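Local coordinates for protein peptide methionine sulfoxide reductase MsrA (Treponema denticola ATCC 35405, PDB 5FA9) that probably repairs oxidatively damaged proteins by reducing methionine sulfoxide to methionine, with MsrA and MsrB domains joined in one chain, at residues B[1-6]-B[101-106]; B[54-59]-B[66-71]; B[106-111]-B[124-129]; B[61-66]-B[239-244]. The protein carries 2 engineered substitutions. All blocks are in the same frame, centred on the assembly; numbering follows the deposited sequence.

Interaction 1: residues B[1-6]-B[101-106]; sequences MIKEIY and DSMIKE
M103 turns its CG away from its own carbonyl carbon (chi1 -63°). From there the chain is fully extended, with chi2 -176° and chi3 178°. This straight reach carries the CE methyl to the strand 2-6. M103 CE ends 3.5 Å from the backbone oxygen E4 O. It also touches the aliphatic part of K3, whose chain passes at a slant. M103 CE is 3.8 Å from K3 CB, and K3 CG and CD are only slightly farther. I5 meets the thioether at its sulfur. Its CG1 is anti to the backbone N, and this places I5 CD1 4.0 Å from M103 SD. The contact is therefore apolar, apart from the E4 carbonyl oxygen beside the methyl. The E4 side chain leaves the strand away from M103. E4 OE2 takes a hydrogen bond from Y6 OH at 3.1 Å, met from above the carboxylate plane. The E4 carboxylate also bonds I2 N of the second subunit, so this side of the strand serves the dimer contact. M103, by the N-terminal part of helix 104-115, also touches Y58 of strand 51-59 and L65 of helix 65-74. Its side chain lies between the mixed sheet and these two helices, with I96 of strand 95-98 beside I5.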
loop_
_atom_site.group_PDB
_atom_site.type_symbol
_atom_site.label_atom_id
_atom_site.label_comp_id
_atom_site.label_asym_id
_atom_site.label_seq_id
_atom_site.Cartn_x
_atom_site.Cartn_y
_atom_site.Cartn_z
ATOM N N MET B 1 -2.481 7.851 -0.417
ATOM C CA MET B 1 -2.331 6.569 0.259
ATOM C C MET B 1 -2.034 5.441 -0.722
ATOM O O MET B 1 -2.432 5.498 -1.885
ATOM C CB MET B 1 -3.591 6.235 1.060
ATOM C CG MET B 1 -3.604 6.784 2.476
ATOM S SD MET B 1 -4.997 6.135 3.417
ATOM C CE MET B 1 -4.692 4.374 3.301
ATOM N N ILE B 2 -1.316 4.427 -0.252
ATOM C CA ILE B 2 -1.084 3.235 -1.055
ATOM C C ILE B 2 -2.321 2.348 -1.004
ATOM O O ILE B 2 -2.832 2.041 0.073
ATOM C CB ILE B 2 0.143 2.442 -0.569
ATOM C CG1 ILE B 2 1.380 3.339 -0.541
ATOM C CG2 ILE B 2 0.394 1.249 -1.476
ATOM C CD1 ILE B 2 1.734 3.928 -1.891
ATOM N N LYS B 3 -2.806 1.944 -2.173
ATOM C CA LYS B 3 -3.999 1.113 -2.254
ATOM C C LYS B 3 -3.801 -0.021 -3.248
ATOM O O LYS B 3 -2.824 -0.036 -4.000
ATOM C CB LYS B 3 -5.217 1.954 -2.649
ATOM C CG LYS B 3 -5.808 2.762 -1.504
ATOM C CD LYS B 3 -6.766 3.827 -2.014
ATOM C CE LYS B 3 -7.651 4.357 -0.897
ATOM N NZ LYS B 3 -6.885 4.596 0.357
ATOM N N GLU B 4 -4.725 -0.975 -3.249
ATOM C CA GLU B 4 -4.620 -2.115 -4.148
ATOM C C GLU B 4 -5.974 -2.525 -4.722
ATOM O O GLU B 4 -6.997 -2.485 -4.038
ATOM C CB GLU B 4 -3.963 -3.300 -3.433
ATOM C CG GLU B 4 -4.718 -3.810 -2.220
ATOM C CD GLU B 4 -3.940 -4.862 -1.451
ATOM O OE1 GLU B 4 -2.892 -4.518 -0.864
ATOM O OE2 GLU B 4 -4.374 -6.033 -1.438
ATOM N N ILE B 5 -5.962 -2.912 -5.993
ATOM C CA ILE B 5 -7.163 -3.342 -6.694
ATOM C C ILE B 5 -6.812 -4.539 -7.580
ATOM O O ILE B 5 -5.674 -4.669 -8.033
ATOM C CB ILE B 5 -7.767 -2.189 -7.536
ATOM C CG1 ILE B 5 -9.127 -2.582 -8.121
ATOM C CG2 ILE B 5 -6.798 -1.748 -8.626
ATOM C CD1 ILE B 5 -10.209 -2.765 -7.082
ATOM N N TYR B 6 -7.779 -5.421 -7.812
ATOM C CA TYR B 6 -7.530 -6.629 -8.590
ATOM C C TYR B 6 -8.380 -6.648 -9.857
ATOM O O TYR B 6 -9.608 -6.576 -9.792
ATOM C CB TYR B 6 -7.802 -7.874 -7.743
ATOM C CG TYR B 6 -6.865 -8.027 -6.563
ATOM C CD1 TYR B 6 -7.032 -7.266 -5.412
ATOM C CD2 TYR B 6 -5.813 -8.933 -6.601
ATOM C CE1 TYR B 6 -6.177 -7.402 -4.334
ATOM C CE2 TYR B 6 -4.955 -9.077 -5.527
ATOM C CZ TYR B 6 -5.140 -8.308 -4.398
ATOM O OH TYR B 6 -4.286 -8.449 -3.327
ATOM N N ASP B 101 -13.226 -2.510 1.287
ATOM C CA ASP B 101 -14.671 -2.309 1.190
ATOM C C ASP B 101 -15.053 -0.855 0.922
ATOM O O ASP B 101 -16.192 -0.566 0.556
ATOM C CB ASP B 101 -15.360 -2.794 2.467
ATOM C CG ASP B 101 -15.214 -4.288 2.678
ATOM O OD1 ASP B 101 -15.158 -5.029 1.673
ATOM O OD2 ASP B 101 -15.154 -4.722 3.848
ATOM N N SER B 102 -14.106 0.058 1.110
ATOM C CA SER B 102 -14.350 1.472 0.845
ATOM C C SER B 102 -14.429 1.753 -0.654
ATOM O O SER B 102 -14.878 2.820 -1.071
ATOM C CB SER B 102 -13.259 2.335 1.484
ATOM O OG SER B 102 -12.005 2.120 0.861
ATOM N N MET B 103 -13.990 0.789 -1.459
ATOM C CA MET B 103 -13.959 0.952 -2.909
ATOM C C MET B 103 -15.255 0.507 -3.579
ATOM O O MET B 103 -15.481 0.805 -4.751
ATOM C CB MET B 103 -12.789 0.170 -3.510
ATOM C CG MET B 103 -11.417 0.627 -3.055
ATOM S SD MET B 103 -10.108 -0.280 -3.901
ATOM C CE MET B 103 -8.651 0.504 -3.217
ATOM N N ILE B 104 -16.098 -0.205 -2.834
ATOM C CA ILE B 104 -17.295 -0.832 -3.393
ATOM C C ILE B 104 -18.199 0.151 -4.135
ATOM O O ILE B 104 -18.590 -0.097 -5.276
ATOM C CB ILE B 104 -18.125 -1.531 -2.297
ATOM C CG1 ILE B 104 -17.297 -2.621 -1.616
ATOM C CG2 ILE B 104 -19.389 -2.133 -2.887
ATOM C CD1 ILE B 104 -18.034 -3.346 -0.511
ATOM N N LYS B 105 -18.520 1.269 -3.493
ATOM C CA LYS B 105 -19.421 2.244 -4.093
ATOM C C LYS B 105 -18.766 2.965 -5.268
ATOM O O LYS B 105 -19.445 3.372 -6.210
ATOM C CB LYS B 105 -19.898 3.248 -3.044
ATOM C CG LYS B 105 -21.411 3.400 -3.002
ATOM C CD LYS B 105 -21.947 3.286 -1.584
ATOM C CE LYS B 105 -23.444 3.008 -1.587
ATOM N NZ LYS B 105 -23.877 2.266 -0.369
ATOM N N GLU B 106 -17.447 3.120 -5.211
ATOM C CA GLU B 106 -16.708 3.724 -6.315
ATOM C C GLU B 106 -16.700 2.801 -7.530
ATOM O O GLU B 106 -16.917 3.244 -8.659
ATOM C CB GLU B 106 -15.274 4.054 -5.897
ATOM C CG GLU B 106 -15.157 5.202 -4.906
ATOM C CD GLU B 106 -13.718 5.501 -4.533
ATOM O OE1 GLU B 106 -12.922 5.828 -5.440
ATOM O OE2 GLU B 106 -13.380 5.411 -3.334
#

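Interaction 2: residues B[54-59]-B[66-71]; sequences VKIVYD and QELLAH
The ring of Y58 carries the CD1 methyl of L68 over one face. The methyl sits 3.4 Å above the plane, over the ring centre. This is a CH-pi contact, with L68 CD1 only 10° off the ring normal. The nearest ring atoms are Y58 CG and Y58 CD1, the latter 3.5 Å from L68 CD1. The opposite face is met by K3 of the neighbouring strand 2-8, with its CB off-centre, near Y58 CZ. At the ring edge, in plane, lies the backbone oxygen I56 O. The second flat group is the ring of H71, which has E67 OE1 at its edge, close to its plane. Y58 holds its ring between its backbone N and carbonyl carbon (chi1 67°), where it presents a face to the helix. The same L68 methyl also meets I56, with I56 CG2 4.3 Å from L68 CD1. I56 and Y58 alternate with V57 along the strand, so both point at the helix while V57 points the other way. Helix 65-74 follows strand 51-59 after a short connection and folds back over the mixed sheet of the MsrA domain, one layer of helices on one of strands. One turn along the helix, H71 NE2 gives a hydrogen bond to E67 OE1 at 3.2 Å. It is fairly straight and uses the anti lone pair of the carboxylate. H71 ND1 bonds Y18 OH, so bonds at both nitrogens restrain the rotation of the imidazole. F19 of helix 12-19 packs on both I56 and H71.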
loop_
_atom_site.group_PDB
_atom_site.type_symbol
_atom_site.label_atom_id
_atom_site.label_comp_id
_atom_site.label_asym_id
_atom_site.label_seq_id
_atom_site.Cartn_x
_atom_site.Cartn_y
_atom_site.Cartn_z
ATOM N N VAL B 54 -4.635 -9.645 -12.450
ATOM C CA VAL B 54 -3.415 -8.922 -12.117
ATOM C C VAL B 54 -3.620 -8.057 -10.879
ATOM O O VAL B 54 -4.520 -7.219 -10.837
ATOM C CB VAL B 54 -2.944 -8.032 -13.281
ATOM C CG1 VAL B 54 -1.738 -7.207 -12.861
ATOM C CG2 VAL B 54 -2.614 -8.879 -14.494
ATOM N N LYS B 55 -2.784 -8.271 -9.868
ATOM C CA LYS B 55 -2.816 -7.457 -8.660
ATOM C C LYS B 55 -2.179 -6.099 -8.923
ATOM O O LYS B 55 -1.048 -6.019 -9.399
ATOM C CB LYS B 55 -2.097 -8.168 -7.512
ATOM C CG LYS B 55 -1.980 -7.343 -6.240
ATOM C CD LYS B 55 -1.353 -8.152 -5.118
ATOM C CE LYS B 55 -1.253 -7.343 -3.837
ATOM N NZ LYS B 55 -0.634 -8.132 -2.736
ATOM N N ILE B 56 -2.912 -5.032 -8.620
ATOM C CA ILE B 56 -2.416 -3.681 -8.850
ATOM C C ILE B 56 -2.240 -2.910 -7.547
ATOM O O ILE B 56 -3.220 -2.538 -6.904
ATOM C CB ILE B 56 -3.362 -2.879 -9.765
ATOM C CG1 ILE B 56 -3.621 -3.636 -11.070
ATOM C CG2 ILE B 56 -2.787 -1.499 -10.046
ATOM C CD1 ILE B 56 -2.409 -3.739 -11.964
ATOM N N VAL B 57 -0.991 -2.663 -7.168
ATOM C CA VAL B 57 -0.696 -1.831 -6.008
ATOM C C VAL B 57 -0.302 -0.437 -6.483
ATOM O O VAL B 57 0.638 -0.285 -7.263
ATOM C CB VAL B 57 0.430 -2.426 -5.144
ATOM C CG1 VAL B 57 0.733 -1.515 -3.965
ATOM C CG2 VAL B 57 0.050 -3.817 -4.663
ATOM N N TYR B 58 -1.018 0.579 -6.013
ATOM C CA TYR B 58 -0.839 1.925 -6.545
ATOM C C TYR B 58 -0.919 3.017 -5.482
ATOM O O TYR B 58 -1.463 2.812 -4.397
ATOM C CB TYR B 58 -1.883 2.196 -7.632
ATOM C CG TYR B 58 -3.306 2.275 -7.117
ATOM C CD1 TYR B 58 -4.036 1.122 -6.854
ATOM C CD2 TYR B 58 -3.922 3.502 -6.904
ATOM C CE1 TYR B 58 -5.337 1.189 -6.388
ATOM C CE2 TYR B 58 -5.222 3.579 -6.437
ATOM C CZ TYR B 58 -5.924 2.419 -6.182
ATOM O OH TYR B 58 -7.218 2.491 -5.718
ATOM N N ASP B 59 -0.366 4.180 -5.815
ATOM C CA ASP B 59 -0.455 5.360 -4.965
ATOM C C ASP B 59 -1.601 6.240 -5.453
ATOM O O ASP B 59 -1.551 6.780 -6.560
ATOM C CB ASP B 59 0.865 6.137 -4.976
ATOM C CG ASP B 59 0.911 7.237 -3.927
ATOM O OD1 ASP B 59 -0.113 7.475 -3.251
ATOM O OD2 ASP B 59 1.977 7.869 -3.782
ATOM N N GLN B 66 -10.447 5.861 -10.241
ATOM C CA GLN B 66 -11.245 6.235 -11.402
ATOM C C GLN B 66 -10.455 6.080 -12.698
ATOM O O GLN B 66 -10.962 5.533 -13.679
ATOM C CB GLN B 66 -11.753 7.674 -11.265
ATOM C CG GLN B 66 -12.946 7.841 -10.326
ATOM C CD GLN B 66 -12.650 7.395 -8.905
ATOM O OE1 GLN B 66 -11.611 7.737 -8.338
ATOM N NE2 GLN B 66 -13.562 6.623 -8.325
ATOM N N GLU B 67 -9.215 6.560 -12.701
ATOM C CA GLU B 67 -8.366 6.450 -13.882
ATOM C C GLU B 67 -7.992 4.995 -14.155
ATOM O O GLU B 67 -7.976 4.559 -15.305
ATOM C CB GLU B 67 -7.101 7.297 -13.729
ATOM C CG GLU B 67 -6.145 7.177 -14.911
ATOM C CD GLU B 67 -4.967 8.127 -14.823
ATOM O OE1 GLU B 67 -4.038 7.996 -15.649
ATOM O OE2 GLU B 67 -4.968 9.004 -13.935
ATOM N N LEU B 68 -7.694 4.250 -13.094
ATOM C CA LEU B 68 -7.333 2.841 -13.224
ATOM C C LEU B 68 -8.464 2.026 -13.842
ATOM O O LEU B 68 -8.228 1.157 -14.683
ATOM C CB LEU B 68 -6.953 2.255 -11.865
ATOM C CG LEU B 68 -5.594 2.667 -11.299
ATOM C CD1 LEU B 68 -5.326 1.934 -9.999
ATOM C CD2 LEU B 68 -4.487 2.392 -12.306
ATOM N N LEU B 69 -9.692 2.308 -13.423
ATOM C CA LEU B 69 -10.853 1.623 -13.974
ATOM C C LEU B 69 -11.122 2.103 -15.396
ATOM O O LEU B 69 -11.650 1.359 -16.222
ATOM C CB LEU B 69 -12.080 1.841 -13.089
ATOM C CG LEU B 69 -12.016 1.170 -11.715
ATOM C CD1 LEU B 69 -13.296 1.412 -10.931
ATOM C CD2 LEU B 69 -11.743 -0.320 -11.860
ATOM N N ALA B 70 -10.757 3.351 -15.672
ATOM C CA ALA B 70 -10.874 3.899 -17.018
ATOM C C ALA B 70 -9.920 3.175 -17.964
ATOM O O ALA B 70 -10.293 2.817 -19.080
ATOM C CB ALA B 70 -10.598 5.394 -17.016
ATOM N N HIS B 71 -8.686 2.967 -17.511
ATOM C CA HIS B 71 -7.707 2.194 -18.268
ATOM C C HIS B 71 -8.192 0.766 -18.476
ATOM O O HIS B 71 -8.033 0.195 -19.555
ATOM C CB HIS B 71 -6.349 2.179 -17.559
ATOM C CG HIS B 71 -5.584 3.460 -17.682
ATOM N ND1 HIS B 71 -5.009 3.874 -18.865
ATOM C CD2 HIS B 71 -5.287 4.412 -16.767
ATOM C CE1 HIS B 71 -4.398 5.029 -18.675
ATOM N NE2 HIS B 71 -4.551 5.378 -17.410
#

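Interaction 3: residues B[106-111]-B[124-129]; sequences EINSFV and VEVEKL
V126 is the strand residue that meets the helix in this beta-alpha-beta unit. Strand 95-98 leads into helix 104-115, and strand 125-128 returns parallel to the first, at the edge of the mixed sheet. The helix and strand segments run almost exactly antiparallel (176°), with their axes 9.9 Å apart. V126 CB points toward the helix and lies 4.2 Å from N108 OD1. The side chain then forks. Its CG1 is anti to the backbone N (chi1 177°). This branch enters the angle between I107 and N108, with V126 CG1 3.7 Å from I107 CG2. The amide oxygen of N108 flanks the same methyl, so a polar group lies beside an apolar one at the partly exposed side of the contact. The other branch, CG2, turns along the helix toward V111. It stays near the same isoleucine methyl, with V126 CG2 3.9 Å from I107 CG2. One valine thus spans a full helical turn. I107 links the contact to the buried core, since it also touches I5, I96 and Y98. E125 points away from the helix. Its OE2 forms a salt bridge with R93 NE and a hydrogen bond with Y97 OH. At the far end of the contact the two valines pass each other in opposite directions, with V111 CG2 4.0 Å from V126 CG2.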
loop_
_atom_site.group_PDB
_atom_site.type_symbol
_atom_site.label_atom_id
_atom_site.label_comp_id
_atom_site.label_asym_id
_atom_site.label_seq_id
_atom_site.Cartn_x
_atom_site.Cartn_y
_atom_site.Cartn_z
ATOM N N GLU B 106 -17.447 3.120 -5.211
ATOM C CA GLU B 106 -16.708 3.724 -6.315
ATOM C C GLU B 106 -16.700 2.801 -7.530
ATOM O O GLU B 106 -16.917 3.244 -8.659
ATOM C CB GLU B 106 -15.274 4.054 -5.897
ATOM C CG GLU B 106 -15.157 5.202 -4.906
ATOM C CD GLU B 106 -13.718 5.501 -4.533
ATOM O OE1 GLU B 106 -12.922 5.828 -5.440
ATOM O OE2 GLU B 106 -13.380 5.411 -3.334
ATOM N N ILE B 107 -16.448 1.519 -7.289
ATOM C CA ILE B 107 -16.426 0.525 -8.358
ATOM C C ILE B 107 -17.800 0.377 -9.006
ATOM O O ILE B 107 -17.918 0.382 -10.232
ATOM C CB ILE B 107 -15.957 -0.849 -7.842
ATOM C CG1 ILE B 107 -14.524 -0.759 -7.316
ATOM C CG2 ILE B 107 -16.045 -1.892 -8.945
ATOM C CD1 ILE B 107 -14.044 -2.023 -6.633
ATOM N N ASN B 108 -18.834 0.251 -8.180
ATOM C CA ASN B 108 -20.199 0.101 -8.680
ATOM C C ASN B 108 -20.660 1.307 -9.490
ATOM O O ASN B 108 -21.296 1.155 -10.532
ATOM C CB ASN B 108 -21.170 -0.142 -7.522
ATOM C CG ASN B 108 -20.992 -1.506 -6.887
ATOM O OD1 ASN B 108 -20.610 -2.468 -7.552
ATOM N ND2 ASN B 108 -21.275 -1.597 -5.594
ATOM N N SER B 109 -20.335 2.501 -9.006
ATOM C CA SER B 109 -20.702 3.735 -9.693
ATOM C C SER B 109 -20.043 3.840 -11.064
ATOM O O SER B 109 -20.651 4.327 -12.017
ATOM C CB SER B 109 -20.328 4.953 -8.846
ATOM O OG SER B 109 -21.041 4.961 -7.622
ATOM N N PHE B 110 -18.800 3.378 -11.161
ATOM C CA PHE B 110 -18.056 3.471 -12.411
ATOM C C PHE B 110 -18.595 2.491 -13.450
ATOM O O PHE B 110 -18.621 2.794 -14.642
ATOM C CB PHE B 110 -16.564 3.223 -12.174
ATOM C CG PHE B 110 -15.682 3.757 -13.267
ATOM C CD1 PHE B 110 -15.380 2.982 -14.377
ATOM C CD2 PHE B 110 -15.160 5.037 -13.188
ATOM C CE1 PHE B 110 -14.571 3.474 -15.385
ATOM C CE2 PHE B 110 -14.350 5.536 -14.192
ATOM C CZ PHE B 110 -14.055 4.753 -15.292
ATOM N N VAL B 111 -19.021 1.317 -12.994
ATOM C CA VAL B 111 -19.613 0.324 -13.886
ATOM C C VAL B 111 -20.934 0.841 -14.447
ATOM O O VAL B 111 -21.211 0.701 -15.639
ATOM C CB VAL B 111 -19.842 -1.020 -13.169
ATOM C CG1 VAL B 111 -20.574 -1.994 -14.081
ATOM C CG2 VAL B 111 -18.516 -1.609 -12.713
ATOM N N VAL B 124 -19.064 -7.553 -16.780
ATOM C CA VAL B 124 -17.946 -7.527 -15.846
ATOM C C VAL B 124 -18.464 -7.739 -14.429
ATOM O O VAL B 124 -19.303 -6.976 -13.949
ATOM C CB VAL B 124 -17.170 -6.197 -15.918
ATOM C CG1 VAL B 124 -16.035 -6.188 -14.904
ATOM C CG2 VAL B 124 -16.640 -5.964 -17.323
ATOM N N GLU B 125 -17.971 -8.777 -13.762
ATOM C CA GLU B 125 -18.440 -9.091 -12.419
ATOM C C GLU B 125 -17.702 -8.267 -11.369
ATOM O O GLU B 125 -16.493 -8.057 -11.461
ATOM C CB GLU B 125 -18.281 -10.587 -12.125
ATOM C CG GLU B 125 -16.860 -11.112 -12.253
ATOM C CD GLU B 125 -16.758 -12.596 -11.954
ATOM O OE1 GLU B 125 -17.753 -13.318 -12.173
ATOM O OE2 GLU B 125 -15.684 -13.039 -11.497
ATOM N N VAL B 126 -18.444 -7.790 -10.377
ATOM C CA VAL B 126 -17.852 -7.060 -9.266
ATOM C C VAL B 126 -18.071 -7.833 -7.974
ATOM O O VAL B 126 -19.186 -7.897 -7.457
ATOM C CB VAL B 126 -18.440 -5.645 -9.132
ATOM C CG1 VAL B 126 -17.861 -4.943 -7.915
ATOM C CG2 VAL B 126 -18.175 -4.840 -10.395
ATOM N N GLU B 127 -17.000 -8.426 -7.460
ATOM C CA GLU B 127 -17.082 -9.253 -6.264
ATOM C C GLU B 127 -15.949 -8.924 -5.311
ATOM O O GLU B 127 -14.908 -8.413 -5.724
ATOM C CB GLU B 127 -17.026 -10.741 -6.625
ATOM C CG GLU B 127 -18.046 -11.196 -7.653
ATOM C CD GLU B 127 -17.873 -12.655 -8.029
ATOM O OE1 GLU B 127 -16.851 -13.254 -7.633
ATOM O OE2 GLU B 127 -18.758 -13.203 -8.718
ATOM N N LYS B 128 -16.153 -9.213 -4.032
ATOM C CA LYS B 128 -15.057 -9.149 -3.081
ATOM C C LYS B 128 -14.080 -10.275 -3.383
ATOM O O LYS B 128 -14.484 -11.429 -3.548
ATOM C CB LYS B 128 -15.567 -9.257 -1.643
ATOM C CG LYS B 128 -14.495 -9.023 -0.588
ATOM C CD LYS B 128 -14.942 -9.528 0.775
ATOM C CE LYS B 128 -13.879 -9.281 1.834
ATOM N NZ LYS B 128 -13.571 -7.832 1.996
ATOM N N LEU B 129 -12.800 -9.936 -3.479
ATOM C CA LEU B 129 -11.765 -10.935 -3.676
ATOM C C LEU B 129 -11.774 -11.903 -2.505
ATOM O O LEU B 129 -11.715 -11.482 -1.349
ATOM C CB LEU B 129 -10.392 -10.273 -3.811
ATOM C CG LEU B 129 -9.255 -11.210 -4.208
ATOM C CD1 LEU B 129 -9.475 -11.758 -5.611
ATOM C CD2 LEU B 129 -7.914 -10.505 -4.090
#

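Interaction 4: residues B[61-66]-B[239-244]; sequences SVVSLQ and ITTQAL
T241 lays its CG2 methyl against the V62 carbonyl and the V63 side chain at CB. T241 CG2 is 3.7 Å from V62 O. T241 CG2 is also 3.8 Å from V63 CB, and V62 CG1 flanks it at a longer distance. The T241 hydroxyl sits between its own backbone N and carbonyl carbon (chi1 60°). OG1 is hydrogen-bonded to E67 OE1 of helix 65-74. The threonine thus splits its side chain, with the methyl on the loop and the hydroxyl on the helix that follows it. This is an interdomain contact. The 61-66 segment belongs to the MsrA part, and a type I beta turn from T240 to A243 comes from the MsrB part. S64 is the N-cap of helix 65-74, with a weak bond from E67 N to its OG. Two waters bridge S64 to I239 O. Water 1 accepts from S64 N at 2.9 Å and gives a weak bond to I239 O. Water 2 bonds S64 OG at 3.0 Å and donates to I239 O at 2.9 Å. Y310 packs on S64, I239 and T240. The T241 side chain lies about 5 Å from a DTT molecule that was probably carried over from the crystallisation solution.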
loop_
_atom_site.group_PDB
_atom_site.type_symbol
_atom_site.label_atom_id
_atom_site.label_comp_id
_atom_site.label_asym_id
_atom_site.label_seq_id
_atom_site.Cartn_x
_atom_site.Cartn_y
_atom_site.Cartn_z
ATOM N N SER B 61 -2.432 9.086 -4.663
ATOM C CA SER B 61 -2.063 10.492 -4.790
ATOM C C SER B 61 -1.592 10.813 -6.205
ATOM O O SER B 61 -1.576 11.973 -6.615
ATOM C CB SER B 61 -0.974 10.858 -3.781
ATOM O OG SER B 61 0.314 10.529 -4.272
ATOM N N VAL B 62 -1.206 9.780 -6.947
ATOM C CA VAL B 62 -0.753 9.955 -8.321
ATOM C C VAL B 62 -1.838 9.535 -9.307
ATOM O O VAL B 62 -2.250 10.321 -10.162
ATOM C CB VAL B 62 0.527 9.149 -8.604
ATOM C CG1 VAL B 62 0.913 9.267 -10.070
ATOM C CG2 VAL B 62 1.662 9.625 -7.709
ATOM N N VAL B 63 -2.297 8.293 -9.185
ATOM C CA VAL B 63 -3.363 7.786 -10.042
ATOM C C VAL B 63 -4.570 7.361 -9.205
ATOM O O VAL B 63 -4.438 6.617 -8.232
ATOM C CB VAL B 63 -2.877 6.603 -10.918
ATOM C CG1 VAL B 63 -2.242 5.509 -10.067
ATOM C CG2 VAL B 63 -4.020 6.053 -11.762
ATOM N N SER B 64 -5.745 7.857 -9.577
ATOM C CA SER B 64 -6.969 7.538 -8.853
ATOM C C SER B 64 -7.548 6.205 -9.309
ATOM O O SER B 64 -7.223 5.715 -10.392
ATOM C CB SER B 64 -8.007 8.646 -9.036
ATOM O OG SER B 64 -8.376 8.779 -10.398
ATOM N N LEU B 65 -8.395 5.619 -8.469
ATOM C CA LEU B 65 -9.126 4.408 -8.823
ATOM C C LEU B 65 -9.949 4.637 -10.087
ATOM O O LEU B 65 -10.125 3.730 -10.901
ATOM C CB LEU B 65 -10.030 3.967 -7.671
ATOM C CG LEU B 65 -10.875 2.711 -7.897
ATOM C CD1 LEU B 65 -9.990 1.518 -8.225
ATOM C CD2 LEU B 65 -11.746 2.422 -6.684
ATOM N N GLN B 66 -10.447 5.861 -10.241
ATOM C CA GLN B 66 -11.245 6.235 -11.402
ATOM C C GLN B 66 -10.455 6.080 -12.698
ATOM O O GLN B 66 -10.962 5.533 -13.679
ATOM C CB GLN B 66 -11.753 7.674 -11.265
ATOM C CG GLN B 66 -12.946 7.841 -10.326
ATOM C CD GLN B 66 -12.650 7.395 -8.905
ATOM O OE1 GLN B 66 -11.611 7.737 -8.338
ATOM N NE2 GLN B 66 -13.562 6.623 -8.325
ATOM N N ILE B 239 -5.982 15.537 -12.326
ATOM C CA ILE B 239 -7.192 14.778 -12.614
ATOM C C ILE B 239 -6.836 13.438 -13.262
ATOM O O ILE B 239 -7.499 12.428 -13.022
ATOM C CB ILE B 239 -8.168 15.580 -13.515
ATOM C CG1 ILE B 239 -9.523 14.873 -13.609
ATOM C CG2 ILE B 239 -7.579 15.829 -14.900
ATOM C CD1 ILE B 239 -10.595 15.700 -14.284
ATOM N N THR B 240 -5.778 13.435 -14.070
ATOM C CA THR B 240 -5.245 12.213 -14.666
ATOM C C THR B 240 -3.720 12.242 -14.644
ATOM O O THR B 240 -3.116 13.274 -14.352
ATOM C CB THR B 240 -5.718 12.012 -16.127
ATOM O OG1 THR B 240 -5.217 13.078 -16.945
ATOM C CG2 THR B 240 -7.238 11.971 -16.219
ATOM N N THR B 241 -3.103 11.108 -14.956
ATOM C CA THR B 241 -1.648 11.023 -15.025
ATOM C C THR B 241 -1.127 11.588 -16.343
ATOM O O THR B 241 0.081 11.719 -16.540
ATOM C CB THR B 241 -1.159 9.571 -14.876
ATOM O OG1 THR B 241 -1.715 8.766 -15.923
ATOM C CG2 THR B 241 -1.576 9.000 -13.529
ATOM N N GLN B 242 -2.047 11.922 -17.240
ATOM C CA GLN B 242 -1.697 12.384 -18.578
ATOM C C GLN B 242 -1.904 13.887 -18.739
ATOM O O GLN B 242 -1.829 14.416 -19.848
ATOM C CB GLN B 242 -2.524 11.634 -19.622
ATOM C CG GLN B 242 -2.541 10.128 -19.427
ATOM C CD GLN B 242 -3.269 9.407 -20.543
ATOM O OE1 GLN B 242 -4.036 10.013 -21.292
ATOM N NE2 GLN B 242 -3.033 8.105 -20.659
ATOM N N ALA B 243 -2.165 14.570 -17.630
ATOM C CA ALA B 243 -2.504 15.987 -17.669
ATOM C C ALA B 243 -1.286 16.894 -17.528
ATOM O O ALA B 243 -1.188 17.918 -18.203
ATOM C CB ALA B 243 -3.522 16.309 -16.585
ATOM N N LEU B 244 -0.361 16.520 -16.649
ATOM C CA LEU B 244 0.742 17.410 -16.297
ATOM C C LEU B 244 2.122 16.879 -16.671
ATOM O O LEU B 244 2.324 15.675 -16.829
ATOM C CB LEU B 244 0.716 17.704 -14.795
ATOM C CG LEU B 244 -0.613 18.175 -14.206
ATOM C CD1 LEU B 244 -0.450 18.502 -12.732
ATOM C CD2 LEU B 244 -1.140 19.375 -14.969
HETATM O O HOH W 1 -5.628 9.929 -11.615
HETATM O O HOH W 2 -7.895 11.696 -10.249
#

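Overall arrangement
Interactions 1, 2 and 3 lie within the MsrA domain and share one mixed sheet. Interaction 4 joins that domain to the MsrB part. The strands of interactions 1 and 2 are neighbours, bonded by K3 N to Y58 O at 2.7 Å, and the contact centres are about 9 Å apart. Interactions 1 and 3 share E106. E106 OE1 is hydrogen-bonded to Q66 NE2 at 3.1 Å and so ties helix 104-115 to helix 65-74. Q66 belongs to both interactions 2 and 4, whose centres are about 10 Å apart. All four lie away from the predicted active-site position, the engineered S11. Interaction 4 contributes T241 and Q242 to a DTT pocket.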